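Local coordinates for uncharacterized protein DUF849 (Burkholderia xenovorans LB400, PDB 3E02), which probably catalyses the zinc-dependent cleavage of 3-keto-5-aminohexanoate or a related beta-keto acid, at residues M112-L117 and R157-L162; G166-F171 and E192-L197; I85-G90 and E108-N113; E170-D175 and Q198-I203; L49-R54 and A81-T86. All coordinates share one frame; numbering follows the deposited sequence. Where two conformers were deposited one is given.

Interaction 1 of 5, residues M112-L117 and R157-L162; sequences MNMGSL and RGMTEL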
# COMPACT_ATOMS: atom_id res chain seq x y z
N MSE A 112 25.52 -9.81 2.85
CA MSE A 112 25.86 -8.93 1.73
C MSE A 112 24.97 -7.71 1.82
O MSE A 112 23.79 -7.78 1.50
CB MSE A 112 25.68 -9.69 0.40
CG MSE A 112 25.97 -8.95 -0.90
SE MSE A 112 27.78 -8.32 -1.06
CE MSE A 112 28.81 -10.00 -0.72
N ASN A 113 25.53 -6.59 2.26
CA ASN A 113 24.79 -5.34 2.43
C ASN A 113 24.55 -4.72 1.06
O ASN A 113 25.50 -4.51 0.30
CB ASN A 113 25.54 -4.45 3.39
CG ASN A 113 25.65 -5.07 4.77
OD1 ASN A 113 24.64 -5.26 5.44
ND2 ASN A 113 26.87 -5.45 5.18
N MSE A 114 23.27 -4.47 0.73
CA MSE A 114 22.86 -4.06 -0.64
C MSE A 114 22.83 -2.58 -1.00
O MSE A 114 22.36 -2.21 -2.07
CB MSE A 114 21.54 -4.76 -1.00
CG MSE A 114 21.67 -6.26 -1.22
SE MSE A 114 23.06 -6.73 -2.50
CE MSE A 114 22.53 -5.69 -3.91
N GLY A 115 23.40 -1.74 -0.15
CA GLY A 115 23.48 -0.32 -0.49
C GLY A 115 24.21 0.46 0.57
O GLY A 115 24.43 -0.04 1.67
N SER A 116 24.60 1.67 0.20
CA SER A 116 25.29 2.57 1.13
C SER A 116 24.24 3.39 1.84
O SER A 116 23.27 3.86 1.21
CB SER A 116 26.27 3.48 0.39
OG SER A 116 27.25 2.73 -0.30
N LEU A 117 24.37 3.53 3.15
CA LEU A 117 23.45 4.35 3.92
C LEU A 117 24.09 4.96 5.15
O LEU A 117 25.04 4.39 5.70
CB LEU A 117 22.24 3.52 4.39
CG LEU A 117 22.45 2.36 5.40
CD1 LEU A 117 21.20 2.10 6.24
CD2 LEU A 117 22.93 1.09 4.70
N ARG A 157 32.41 -6.70 -6.31
CA ARG A 157 33.67 -7.33 -5.84
C ARG A 157 33.35 -8.46 -4.85
O ARG A 157 33.83 -9.59 -5.01
CB ARG A 157 34.59 -6.29 -5.17
CG ARG A 157 35.95 -6.82 -4.66
CD ARG A 157 36.67 -5.82 -3.76
NE ARG A 157 37.80 -6.48 -3.09
CZ ARG A 157 38.43 -6.05 -1.99
NH1 ARG A 157 38.11 -4.90 -1.38
NH2 ARG A 157 39.42 -6.81 -1.50
N GLY A 158 32.53 -8.14 -3.85
CA GLY A 158 32.10 -9.12 -2.85
C GLY A 158 31.39 -10.29 -3.47
O GLY A 158 31.69 -11.43 -3.15
N MSE A 159 30.45 -10.02 -4.38
CA MSE A 159 29.73 -11.08 -5.09
C MSE A 159 30.66 -11.98 -5.90
O MSE A 159 30.51 -13.21 -5.89
CB MSE A 159 28.64 -10.51 -6.00
CG MSE A 159 27.47 -9.90 -5.25
SE MSE A 159 26.29 -9.09 -6.57
CE MSE A 159 24.88 -8.66 -5.37
N THR A 160 31.62 -11.37 -6.59
CA THR A 160 32.57 -12.11 -7.43
C THR A 160 33.54 -12.97 -6.60
O THR A 160 33.64 -14.17 -6.84
CB THR A 160 33.38 -11.15 -8.35
OG1 THR A 160 32.47 -10.36 -9.12
CG2 THR A 160 34.27 -11.93 -9.32
N GLU A 161 34.21 -12.35 -5.63
CA GLU A 161 35.21 -13.03 -4.81
C GLU A 161 34.62 -14.14 -3.94
O GLU A 161 35.15 -15.25 -3.93
CB GLU A 161 35.96 -12.05 -3.91
CG GLU A 161 36.80 -11.06 -4.69
CD GLU A 161 37.59 -10.10 -3.81
OE1 GLU A 161 37.54 -10.21 -2.57
OE2 GLU A 161 38.27 -9.23 -4.39
N LEU A 162 33.53 -13.83 -3.24
CA LEU A 162 32.88 -14.82 -2.37
C LEU A 162 32.02 -15.80 -3.16
O LEU A 162 31.92 -16.96 -2.77
CB LEU A 162 32.10 -14.13 -1.25
CG LEU A 162 32.93 -13.21 -0.35
CD1 LEU A 162 32.02 -12.59 0.73
CD2 LEU A 162 34.12 -13.92 0.30
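The peptide plane joining G158 to M159 carries the methyl of M112 over one face, with M112 CE 3.8 Å from G158 C and almost straight above it. This is strand-to-helix packing in a TIM barrel: M112 lies near the end of strand 109-113, and helix 152-163 lies against the outside of the sheet. The other flat group here belongs to the helix alone. The guanidinium of R157 receives E161 at its edge, R157 NE to E161 OE2 3.1 Å, in the guanidinium plane but 43° out of the carboxylate plane, a salt bridge one turn along. R157 is also bridged to D96 and E161 to R103, both on helix 95-105.

The contact proper is apolar. M112, modelled like M114 and M159 as selenomethionine, sends CG anti to its backbone N (chi1 179°) and then bends twice, which brings CE onto the helix backbone at G158, where no side chain intervenes. The same methyl reaches L162, M112 CE to L162 CD1 4.4 Å. F169 of strand 168-173 packs on both M112 and L162. Further along, M114 is folded on itself and M159 is extended beyond CG, and the two cross at about a right angle. Their ends meet there, M114 SE lying 3.9 Å from M159 CE, with M114 CE only slightly farther from that methyl.

Interaction 2 of 5, residues G166-F171 and E192-L197; sequences GTRFEF and EPPFFL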
# COMPACT_ATOMS: atom_id res chain seq x y z
N GLY A 166 31.60 -20.65 -3.84
CA GLY A 166 30.27 -21.28 -3.69
C GLY A 166 29.38 -20.72 -2.60
O GLY A 166 28.34 -21.31 -2.26
N THR A 167 29.76 -19.57 -2.05
CA THR A 167 29.00 -18.92 -0.99
C THR A 167 27.65 -18.43 -1.49
O THR A 167 27.58 -17.91 -2.59
CB THR A 167 29.76 -17.67 -0.47
OG1 THR A 167 31.12 -18.02 -0.19
CG2 THR A 167 29.10 -17.07 0.78
N ARG A 168 26.60 -18.62 -0.68
CA ARG A 168 25.28 -18.06 -0.95
C ARG A 168 25.15 -16.83 -0.06
O ARG A 168 25.67 -16.81 1.06
CB ARG A 168 24.14 -19.04 -0.67
CG ARG A 168 24.22 -20.39 -1.35
CD ARG A 168 24.61 -20.31 -2.81
NE ARG A 168 23.69 -19.48 -3.58
CZ ARG A 168 22.72 -19.91 -4.39
NH1 ARG A 168 22.48 -21.20 -4.58
NH2 ARG A 168 21.98 -19.02 -5.04
N PHE A 169 24.45 -15.81 -0.52
CA PHE A 169 24.33 -14.58 0.26
C PHE A 169 23.01 -14.31 0.94
O PHE A 169 21.95 -14.67 0.44
CB PHE A 169 24.65 -13.36 -0.62
CG PHE A 169 26.00 -13.43 -1.25
CD1 PHE A 169 27.15 -13.40 -0.45
CD2 PHE A 169 26.14 -13.53 -2.63
CE1 PHE A 169 28.43 -13.49 -1.03
CE2 PHE A 169 27.42 -13.62 -3.22
CZ PHE A 169 28.56 -13.60 -2.42
N GLU A 170 23.14 -13.71 2.13
CA GLU A 170 22.02 -13.19 2.90
C GLU A 170 22.06 -11.71 2.46
O GLU A 170 22.92 -10.96 2.93
CB GLU A 170 22.25 -13.35 4.42
CG GLU A 170 21.15 -12.79 5.39
CD GLU A 170 21.63 -12.57 6.85
OE1 GLU A 170 22.84 -12.64 7.14
OE2 GLU A 170 20.80 -12.28 7.74
N PHE A 171 21.17 -11.32 1.55
CA PHE A 171 21.13 -9.94 1.03
C PHE A 171 20.46 -9.01 2.03
O PHE A 171 19.24 -9.10 2.22
CB PHE A 171 20.41 -9.90 -0.33
CG PHE A 171 21.03 -10.76 -1.38
CD1 PHE A 171 22.25 -10.41 -1.95
CD2 PHE A 171 20.39 -11.92 -1.84
CE1 PHE A 171 22.85 -11.20 -2.94
CE2 PHE A 171 20.97 -12.72 -2.83
CZ PHE A 171 22.21 -12.36 -3.39
N GLU A 192 22.59 -15.95 -8.55
CA GLU A 192 21.55 -16.86 -9.05
C GLU A 192 20.49 -17.12 -7.99
O GLU A 192 20.78 -17.04 -6.80
CB GLU A 192 22.17 -18.21 -9.43
CG GLU A 192 23.20 -18.17 -10.58
CD GLU A 192 22.61 -17.87 -11.96
OE1 GLU A 192 21.36 -17.85 -12.14
OE2 GLU A 192 23.42 -17.65 -12.89
N PRO A 193 19.25 -17.43 -8.41
CA PRO A 193 18.23 -17.75 -7.41
C PRO A 193 18.53 -19.07 -6.67
O PRO A 193 19.34 -19.86 -7.16
CB PRO A 193 16.94 -17.84 -8.23
CG PRO A 193 17.33 -17.98 -9.61
CD PRO A 193 18.71 -17.45 -9.78
N PRO A 194 17.92 -19.28 -5.49
CA PRO A 194 17.01 -18.40 -4.76
C PRO A 194 17.75 -17.25 -4.07
O PRO A 194 18.89 -17.44 -3.62
CB PRO A 194 16.39 -19.33 -3.72
CG PRO A 194 17.46 -20.29 -3.45
CD PRO A 194 18.14 -20.54 -4.75
N PHE A 195 17.10 -16.10 -3.97
CA PHE A 195 17.68 -14.93 -3.32
C PHE A 195 17.12 -14.88 -1.92
O PHE A 195 15.91 -14.81 -1.76
CB PHE A 195 17.35 -13.64 -4.06
CG PHE A 195 17.60 -13.74 -5.54
CD1 PHE A 195 18.90 -13.95 -6.00
CD2 PHE A 195 16.55 -13.68 -6.45
CE1 PHE A 195 19.15 -14.07 -7.37
CE2 PHE A 195 16.79 -13.81 -7.84
CZ PHE A 195 18.09 -14.00 -8.29
N PHE A 196 17.99 -14.92 -0.92
CA PHE A 196 17.57 -14.84 0.47
C PHE A 196 17.65 -13.35 0.84
O PHE A 196 18.75 -12.84 1.09
CB PHE A 196 18.44 -15.73 1.34
CG PHE A 196 17.92 -15.90 2.74
CD1 PHE A 196 16.75 -16.61 2.97
CD2 PHE A 196 18.59 -15.36 3.83
CE1 PHE A 196 16.25 -16.77 4.27
CE2 PHE A 196 18.10 -15.53 5.13
CZ PHE A 196 16.93 -16.24 5.34
N LEU A 197 16.49 -12.68 0.80
CA LEU A 197 16.35 -11.24 1.07
C LEU A 197 16.04 -10.99 2.53
O LEU A 197 14.97 -11.40 3.00
CB LEU A 197 15.20 -10.61 0.26
CG LEU A 197 15.14 -10.65 -1.25
CD1 LEU A 197 13.97 -9.79 -1.73
CD2 LEU A 197 16.42 -10.15 -1.81
O HOH W 1 20.76 -22.22 -6.99
O HOH W 2 20.60 -15.97 -1.61
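R168-F171 and F195-L197 run as parallel strands, their axes 5.0 Å apart at closest and 28° askew. F171 pairs with L197 in the sheet, and F171 N gives a hydrogen bond of 2.9 Å to F196 O. Just before that bond a water enters between the chains: it accepts from F196 N at 2.9 Å and sits close to F169 O and P194 O.

The side chains divide by face. Facing helix 176-187, the F171 ring leans on F195, with F171 CE2 3.9 Å from F195 CB. F171 CB also lies near L197 CD2. On the other face E170 and F196 run side by side, and E170 CG meets the edge of the F196 ring, 3.9 Å from F196 CD2; the carboxylate beyond it bonds to N84. At the outer end R168 bends at chi2 and chi3 and folds back over the P193-P194 segment, whose joining peptide is cis. R168 NH2 makes only a weak, long bond to P193 O (3.5 Å), helped by a water that accepts from R168 NH1 and donates to P193 O, while NH1 also holds K302 O. The two segments are the N-terminal ends of the parallel strands of a beta-alpha-beta unit of the TIM barrel, joined through helix 176-187.

Interaction 3 of 5, residues I85-G90 and E108-N113; sequences ITTGGG and EVASMN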
# COMPACT_ATOMS: atom_id res chain seq x y z
N ILE A 85 28.66 -15.76 7.91
CA ILE A 85 29.73 -14.81 8.26
C ILE A 85 29.42 -13.40 7.76
O ILE A 85 29.05 -13.19 6.58
CB ILE A 85 31.12 -15.25 7.68
CG1 ILE A 85 31.45 -16.70 8.04
CG2 ILE A 85 32.24 -14.30 8.17
CD1 ILE A 85 31.44 -17.02 9.54
N THR A 86 29.57 -12.42 8.65
CA THR A 86 29.34 -11.04 8.30
C THR A 86 30.44 -10.52 7.36
O THR A 86 31.61 -10.91 7.47
CB THR A 86 29.30 -10.09 9.54
OG1 THR A 86 28.99 -8.77 9.10
CG2 THR A 86 30.64 -10.08 10.29
N THR A 87 30.01 -9.74 6.37
CA THR A 87 30.92 -8.95 5.54
C THR A 87 30.66 -7.46 5.84
O THR A 87 31.16 -6.62 5.11
CB THR A 87 30.78 -9.24 4.05
OG1 THR A 87 29.51 -8.77 3.60
CG2 THR A 87 30.93 -10.73 3.74
N GLY A 88 29.87 -7.17 6.88
CA GLY A 88 29.58 -5.82 7.37
C GLY A 88 30.61 -5.52 8.45
O GLY A 88 31.30 -4.51 8.39
N GLY A 89 30.71 -6.42 9.42
CA GLY A 89 31.67 -6.30 10.50
C GLY A 89 31.39 -5.10 11.39
O GLY A 89 30.22 -4.75 11.64
N GLY A 90 32.47 -4.51 11.89
CA GLY A 90 32.43 -3.31 12.71
C GLY A 90 32.34 -2.04 11.87
O GLY A 90 32.96 -1.93 10.79
N GLU A 108 29.32 -21.35 3.92
CA GLU A 108 28.13 -21.65 3.11
C GLU A 108 27.32 -20.38 2.84
O GLU A 108 26.71 -20.26 1.76
CB GLU A 108 27.21 -22.63 3.83
CG GLU A 108 27.78 -24.01 4.00
CD GLU A 108 26.74 -24.93 4.55
OE1 GLU A 108 26.00 -25.52 3.74
OE2 GLU A 108 26.67 -25.04 5.78
N VAL A 109 27.31 -19.47 3.82
CA VAL A 109 26.58 -18.22 3.72
C VAL A 109 27.40 -17.03 4.25
O VAL A 109 28.18 -17.18 5.20
CB VAL A 109 25.21 -18.30 4.47
CG1 VAL A 109 24.44 -16.97 4.37
CG2 VAL A 109 24.36 -19.46 3.93
N ALA A 110 27.27 -15.89 3.58
CA ALA A 110 27.85 -14.63 4.03
C ALA A 110 26.81 -13.54 3.88
O ALA A 110 25.99 -13.60 2.95
CB ALA A 110 29.12 -14.27 3.24
N SER A 111 26.82 -12.55 4.77
CA SER A 111 25.91 -11.42 4.64
C SER A 111 26.42 -10.53 3.50
O SER A 111 27.62 -10.55 3.20
CB SER A 111 25.75 -10.63 5.96
OG SER A 111 26.96 -10.03 6.35
N MSE A 112 25.52 -9.81 2.85
CA MSE A 112 25.86 -8.93 1.73
C MSE A 112 24.97 -7.71 1.82
O MSE A 112 23.79 -7.78 1.50
CB MSE A 112 25.68 -9.69 0.40
CG MSE A 112 25.97 -8.95 -0.90
SE MSE A 112 27.78 -8.32 -1.06
CE MSE A 112 28.81 -10.00 -0.72
N ASN A 113 25.53 -6.59 2.26
CA ASN A 113 24.79 -5.34 2.43
C ASN A 113 24.55 -4.72 1.06
O ASN A 113 25.50 -4.51 0.30
CB ASN A 113 25.54 -4.45 3.39
CG ASN A 113 25.65 -5.07 4.77
OD1 ASN A 113 24.64 -5.26 5.44
ND2 ASN A 113 26.87 -5.45 5.18
O HOH W 3 26.36 -7.98 8.98
O HOH W 4 28.41 -6.37 3.09
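T87 and S111 clasp each other at the zinc-binding mouth of the TIM barrel, where strand 82-85 gives way to the loop leading to helix 95-105 and strand 109-113 runs on beside it. Below the clasp the pairing is ordinary parallel sheet: I85 bridges A110, with I85 N bonded to V109 O and S111 N to I85 O (2.9 Å). Past I85 the side chains take over from the backbone. T87 N donates to S111 OG at 3.1 Å, and in return T87 OG1 donates to S111 O at 2.6 Å, coming in from above the carbonyl plane, 46° out of it. Both hydroxyls stand between their own backbone N and carbonyl carbon (chi1 68° in T87, 64° in S111), which turns each one across the gap.

T86, one residue back, does a different job. Its OG1 accepts from G88 N and G89 N, an ST turn and ST motif that fold the glycine-rich loop round the hydroxyl, and T86 OG1 also bonds at 2.7 Å to a water that is a zinc ligand. The loop N-H groups probably help place this second-shell hydroxyl. N113 brings ND2 to 3.5 Å from G88 CA, while its OD1 is taken by Y174. A second water ties the ends together: it accepts from N113 N at 3.0 Å, and it donates to T87 OG1 at 2.7 Å, so that this hydroxyl gives one hydrogen bond and receives another.

Interaction 4 of 5, residues E170-D175 and Q198-I203; sequences EFECYD and QCVFGI. With EDO (1,2-ethanediol), chain J; EDO (1,2-ethanediol), chain D.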
# COMPACT_ATOMS: atom_id res chain seq x y z
N GLU A 170 23.14 -13.71 2.13
CA GLU A 170 22.02 -13.19 2.90
C GLU A 170 22.06 -11.71 2.46
O GLU A 170 22.92 -10.96 2.93
CB GLU A 170 22.25 -13.35 4.42
CG GLU A 170 21.15 -12.79 5.39
CD GLU A 170 21.63 -12.57 6.85
OE1 GLU A 170 22.84 -12.64 7.14
OE2 GLU A 170 20.80 -12.28 7.74
N PHE A 171 21.17 -11.32 1.55
CA PHE A 171 21.13 -9.94 1.03
C PHE A 171 20.46 -9.01 2.03
O PHE A 171 19.24 -9.10 2.22
CB PHE A 171 20.41 -9.90 -0.33
CG PHE A 171 21.03 -10.76 -1.38
CD1 PHE A 171 22.25 -10.41 -1.95
CD2 PHE A 171 20.39 -11.92 -1.84
CE1 PHE A 171 22.85 -11.20 -2.94
CE2 PHE A 171 20.97 -12.72 -2.83
CZ PHE A 171 22.21 -12.36 -3.39
N GLU A 172 21.24 -8.14 2.68
CA GLU A 172 20.70 -7.22 3.70
C GLU A 172 20.20 -5.97 3.01
O GLU A 172 20.98 -5.23 2.43
CB GLU A 172 21.73 -6.80 4.75
CG GLU A 172 22.68 -7.85 5.24
CD GLU A 172 22.01 -9.07 5.79
OE1 GLU A 172 20.87 -9.00 6.27
OE2 GLU A 172 22.67 -10.12 5.76
N CYS A 173 18.89 -5.75 3.08
CA CYS A 173 18.20 -4.65 2.43
C CYS A 173 17.61 -3.74 3.50
O CYS A 173 16.65 -4.11 4.16
CB CYS A 173 17.13 -5.22 1.50
SG CYS A 173 17.79 -6.30 0.18
N TYR A 174 18.21 -2.56 3.69
CA TYR A 174 17.82 -1.57 4.70
C TYR A 174 16.82 -0.53 4.20
O TYR A 174 16.40 0.32 4.97
CB TYR A 174 19.05 -0.79 5.20
CG TYR A 174 20.08 -1.63 5.89
CD1 TYR A 174 20.98 -2.39 5.15
CD2 TYR A 174 20.19 -1.64 7.28
CE1 TYR A 174 21.95 -3.18 5.76
CE2 TYR A 174 21.18 -2.43 7.92
CZ TYR A 174 22.05 -3.19 7.14
OH TYR A 174 23.03 -3.97 7.71
N ASP A 175 16.51 -0.54 2.92
CA ASP A 175 15.56 0.41 2.35
C ASP A 175 15.09 -0.11 1.00
O ASP A 175 15.67 -1.04 0.45
CB ASP A 175 16.22 1.80 2.23
CG ASP A 175 15.23 2.94 2.41
OD1 ASP A 175 13.99 2.76 2.29
OD2 ASP A 175 15.71 4.07 2.62
N GLN A 198 16.95 -10.30 3.23
CA GLN A 198 16.78 -9.95 4.64
C GLN A 198 16.45 -8.44 4.73
O GLN A 198 17.35 -7.60 4.54
CB GLN A 198 18.07 -10.28 5.40
CG GLN A 198 18.00 -10.13 6.94
CD GLN A 198 17.23 -11.25 7.59
OE1 GLN A 198 16.18 -11.03 8.17
NE2 GLN A 198 17.72 -12.46 7.46
N CYS A 199 15.19 -8.11 5.01
CA CYS A 199 14.77 -6.72 5.15
C CYS A 199 15.06 -6.28 6.59
O CYS A 199 14.70 -6.98 7.54
CB CYS A 199 13.31 -6.55 4.80
SG CYS A 199 13.01 -7.00 3.06
N VAL A 200 15.68 -5.11 6.74
CA VAL A 200 16.18 -4.60 8.02
C VAL A 200 15.47 -3.32 8.40
O VAL A 200 15.58 -2.31 7.69
CB VAL A 200 17.70 -4.34 7.93
CG1 VAL A 200 18.24 -3.88 9.27
CG2 VAL A 200 18.44 -5.60 7.44
N PHE A 201 14.76 -3.34 9.54
CA PHE A 201 13.94 -2.21 9.98
C PHE A 201 14.40 -1.58 11.29
O PHE A 201 14.85 -2.28 12.19
CB PHE A 201 12.49 -2.66 10.14
CG PHE A 201 11.91 -3.24 8.90
CD1 PHE A 201 12.05 -4.60 8.63
CD2 PHE A 201 11.29 -2.42 7.95
CE1 PHE A 201 11.57 -5.14 7.44
CE2 PHE A 201 10.79 -2.96 6.76
CZ PHE A 201 10.94 -4.32 6.51
N GLY A 202 14.27 -0.26 11.38
CA GLY A 202 14.54 0.47 12.61
C GLY A 202 15.90 1.09 12.80
O GLY A 202 16.14 1.65 13.86
N ILE A 203 16.79 1.01 11.81
CA ILE A 203 18.10 1.67 11.92
C ILE A 203 17.91 3.12 11.48
O ILE A 203 17.28 3.38 10.46
CB ILE A 203 19.17 1.00 11.02
CG1 ILE A 203 19.38 -0.47 11.42
CG2 ILE A 203 20.50 1.78 11.06
CD1 ILE A 203 19.96 -0.68 12.81
C1 EDO J . 14.16 5.50 12.94
O1 EDO J . 15.19 4.79 13.65
C2 EDO J . 14.18 5.26 11.44
O2 EDO J . 14.69 3.98 11.03
C1 EDO D . 21.79 -4.96 13.22
O1 EDO D . 20.59 -4.81 14.00
C2 EDO D . 21.51 -4.49 11.79
O2 EDO D . 22.74 -4.30 11.09
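Y174 and V200 make the tight part of this contact. The valine lies over one face of the tyrosine ring in a CH-pi contact, V200 CB 4.1 Å from the Y174 ring centroid, and V200 CG1 touches the ring at Y174 CE2, 3.5 Å away. Beneath them strands 170-173 and 198-201 are stitched in parallel by Q198 N to F171 O, by C173 N to Q198 O (2.8 Å, 177°) and by V200 N to C173 O. The two cysteines, C173 and C199, point to the helix side, toward M217 of helix 211-225.

Toward the barrel interior the fit is polar. E172 lies alongside Q198 with carboxylate and amide nearly coplanar, and E172 OE1 sits 3.2 Å from Q198 CG, a contact without a hydrogen bond. Q198 NE2 makes only a weak, bent bond to E170 OE2 (3.1 Å, 129°); the stronger partner of E170 is N84.

Past the strand ends the packing thins. I203 CG1 stays 4.4 Å from Y174 CD2, at the ring edge, and O2 of a 1,2-ethanediol, probably from the crystallisation liquor, donates to I203 O at 2.7 Å. The chemistry implies that the backbone bonds and V200 together place the Y174 ring, whose hydroxyl bonds to N113 OD1 near the zinc site, whereas the E170-Q198 link adds only a weak tie.

Interaction 5 of 5, residues L49-R54 and A81-T86; sequences LHLHAR and AILNIT. With ZN (zinc ion), chain B.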
# COMPACT_ATOMS: atom_id res chain seq x y z
N LEU A 49 23.19 -19.35 12.09
CA LEU A 49 23.84 -18.44 13.03
C LEU A 49 24.58 -17.39 12.24
O LEU A 49 25.42 -17.75 11.41
CB LEU A 49 24.82 -19.21 13.91
CG LEU A 49 24.23 -20.33 14.76
CD1 LEU A 49 25.34 -21.09 15.47
CD2 LEU A 49 23.20 -19.77 15.75
N HIS A 50 24.23 -16.11 12.45
CA HIS A 50 24.88 -14.97 11.81
C HIS A 50 25.95 -14.49 12.81
O HIS A 50 25.63 -14.12 13.95
CB HIS A 50 23.87 -13.90 11.43
CG HIS A 50 24.48 -12.63 10.98
ND1 HIS A 50 25.02 -12.45 9.72
CD2 HIS A 50 24.66 -11.47 11.64
CE1 HIS A 50 25.49 -11.22 9.63
NE2 HIS A 50 25.28 -10.60 10.77
N LEU A 51 27.20 -14.47 12.37
CA LEU A 51 28.34 -14.28 13.25
C LEU A 51 29.27 -13.11 12.96
O LEU A 51 29.65 -12.90 11.82
CB LEU A 51 29.18 -15.56 13.19
CG LEU A 51 28.47 -16.87 13.59
CD1 LEU A 51 29.34 -18.08 13.21
CD2 LEU A 51 28.12 -16.87 15.07
N HIS A 52 29.60 -12.38 14.04
CA HIS A 52 30.64 -11.35 14.10
C HIS A 52 31.61 -11.78 15.21
O HIS A 52 31.26 -12.58 16.09
CB HIS A 52 30.09 -9.99 14.55
CG HIS A 52 29.17 -9.34 13.57
ND1 HIS A 52 29.38 -8.05 13.11
CD2 HIS A 52 28.01 -9.76 13.02
CE1 HIS A 52 28.39 -7.73 12.29
NE2 HIS A 52 27.55 -8.74 12.23
N ALA A 53 32.81 -11.20 15.17
CA ALA A 53 33.84 -11.40 16.20
C ALA A 53 34.03 -10.09 16.93
O ALA A 53 33.76 -9.00 16.39
CB ALA A 53 35.18 -11.85 15.56
N ARG A 54 34.55 -10.21 18.15
CA ARG A 54 34.87 -9.08 19.00
C ARG A 54 36.20 -9.33 19.70
O ARG A 54 36.57 -10.48 19.96
CB ARG A 54 33.79 -8.90 20.08
CG ARG A 54 32.45 -8.44 19.56
CD ARG A 54 31.43 -8.33 20.69
NE ARG A 54 30.14 -7.86 20.18
CZ ARG A 54 29.79 -6.59 20.01
NH1 ARG A 54 30.62 -5.60 20.24
NH2 ARG A 54 28.57 -6.31 19.55
N ALA A 81 24.08 -26.17 12.57
CA ALA A 81 23.54 -24.90 12.08
C ALA A 81 24.42 -24.34 10.96
O ALA A 81 25.64 -24.57 10.95
CB ALA A 81 23.42 -23.86 13.22
N ILE A 82 23.79 -23.67 10.00
CA ILE A 82 24.52 -23.01 8.91
C ILE A 82 25.24 -21.81 9.54
O ILE A 82 24.62 -21.03 10.25
CB ILE A 82 23.59 -22.47 7.81
CG1 ILE A 82 22.79 -23.59 7.15
CG2 ILE A 82 24.40 -21.71 6.77
CD1 ILE A 82 21.72 -23.11 6.18
N LEU A 83 26.54 -21.67 9.28
CA LEU A 83 27.32 -20.56 9.83
C LEU A 83 27.42 -19.48 8.77
O LEU A 83 28.00 -19.69 7.72
CB LEU A 83 28.68 -21.04 10.34
CG LEU A 83 28.59 -22.24 11.30
CD1 LEU A 83 29.97 -22.59 11.87
CD2 LEU A 83 27.57 -22.01 12.44
N ASN A 84 26.79 -18.34 9.07
CA ASN A 84 26.69 -17.16 8.22
C ASN A 84 27.70 -16.13 8.76
O ASN A 84 27.59 -15.72 9.94
CB ASN A 84 25.20 -16.72 8.25
CG ASN A 84 24.92 -15.36 7.65
OD1 ASN A 84 25.79 -14.57 7.35
ND2 ASN A 84 23.63 -15.09 7.49
N ILE A 85 28.66 -15.76 7.91
CA ILE A 85 29.73 -14.81 8.26
C ILE A 85 29.42 -13.40 7.76
O ILE A 85 29.05 -13.19 6.58
CB ILE A 85 31.12 -15.25 7.68
CG1 ILE A 85 31.45 -16.70 8.04
CG2 ILE A 85 32.24 -14.30 8.17
CD1 ILE A 85 31.44 -17.02 9.54
N THR A 86 29.57 -12.42 8.65
CA THR A 86 29.34 -11.04 8.30
C THR A 86 30.44 -10.52 7.36
O THR A 86 31.61 -10.91 7.47
CB THR A 86 29.30 -10.09 9.54
OG1 THR A 86 28.99 -8.77 9.10
CG2 THR A 86 30.64 -10.08 10.29
ZN ZN B . 25.55 -8.52 11.31
O HOH W 3 26.36 -7.98 8.98
O HOH W 5 23.72 -7.77 9.92
O HOH W 6 25.80 -6.35 10.96
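N84 N gives L49 O a hydrogen bond of 2.8 Å, and N84 O receives L51 N at the same length, so strand 48-54 holds this residue through both backbone polar atoms. I82 O and T86 N continue the parallel pairing at either end. On the barrel-interior face H50 and N84 both put CG anti to the backbone N (chi1 170° in H50). H50 ND1, at the ring edge, donates a weak bond of 3.3 Å to N84 OD1, ring and amide planes 82° apart, while N84 ND2 is bonded to E170. The asparagine probably helps to set the ring rotation that presents H50 NE2 to zinc at 2.2 Å. H52 NE2 binds the metal at the same distance; E259 and three waters complete the site. T86 backs H52: T86 CG2 stands over the centre of the imidazole, 3.6 Å from the H52 ring centroid and 6° off the normal, a CH-pi contact.

The face of L49, L51, L83 and I85 is apolar, with L49 CD1 against L83 CD2 (3.9 Å) and L51 beside L83. In the TIM barrel this pair of strands sits between strands 10-13 and 109-113, and L51, L83 and I85 pack outward onto L72 of helix 72-78.

All five contacts are largely buried; four lie in one barrel sheet, and interaction 1 packs a helix on it. Interactions 2 and 4 hold the same two strands, 168-173 and 195-201, at successive levels: the first has an exposed, water-bridged end, the second runs toward the zinc side. Interactions 3 and 5 share I85, T86 and one zinc-bound water, and they add hydroxyl, amide and metal chemistry to the backbone pairing. Interaction 1 shares M112 and N113 with interaction 3 but differs most, being apolar packing without a hydrogen bond across it. E170 of interactions 2 and 4 reaches N84 of interaction 5, E170 OE1 to N84 ND2 2.6 Å, linking strands that are not adjacent.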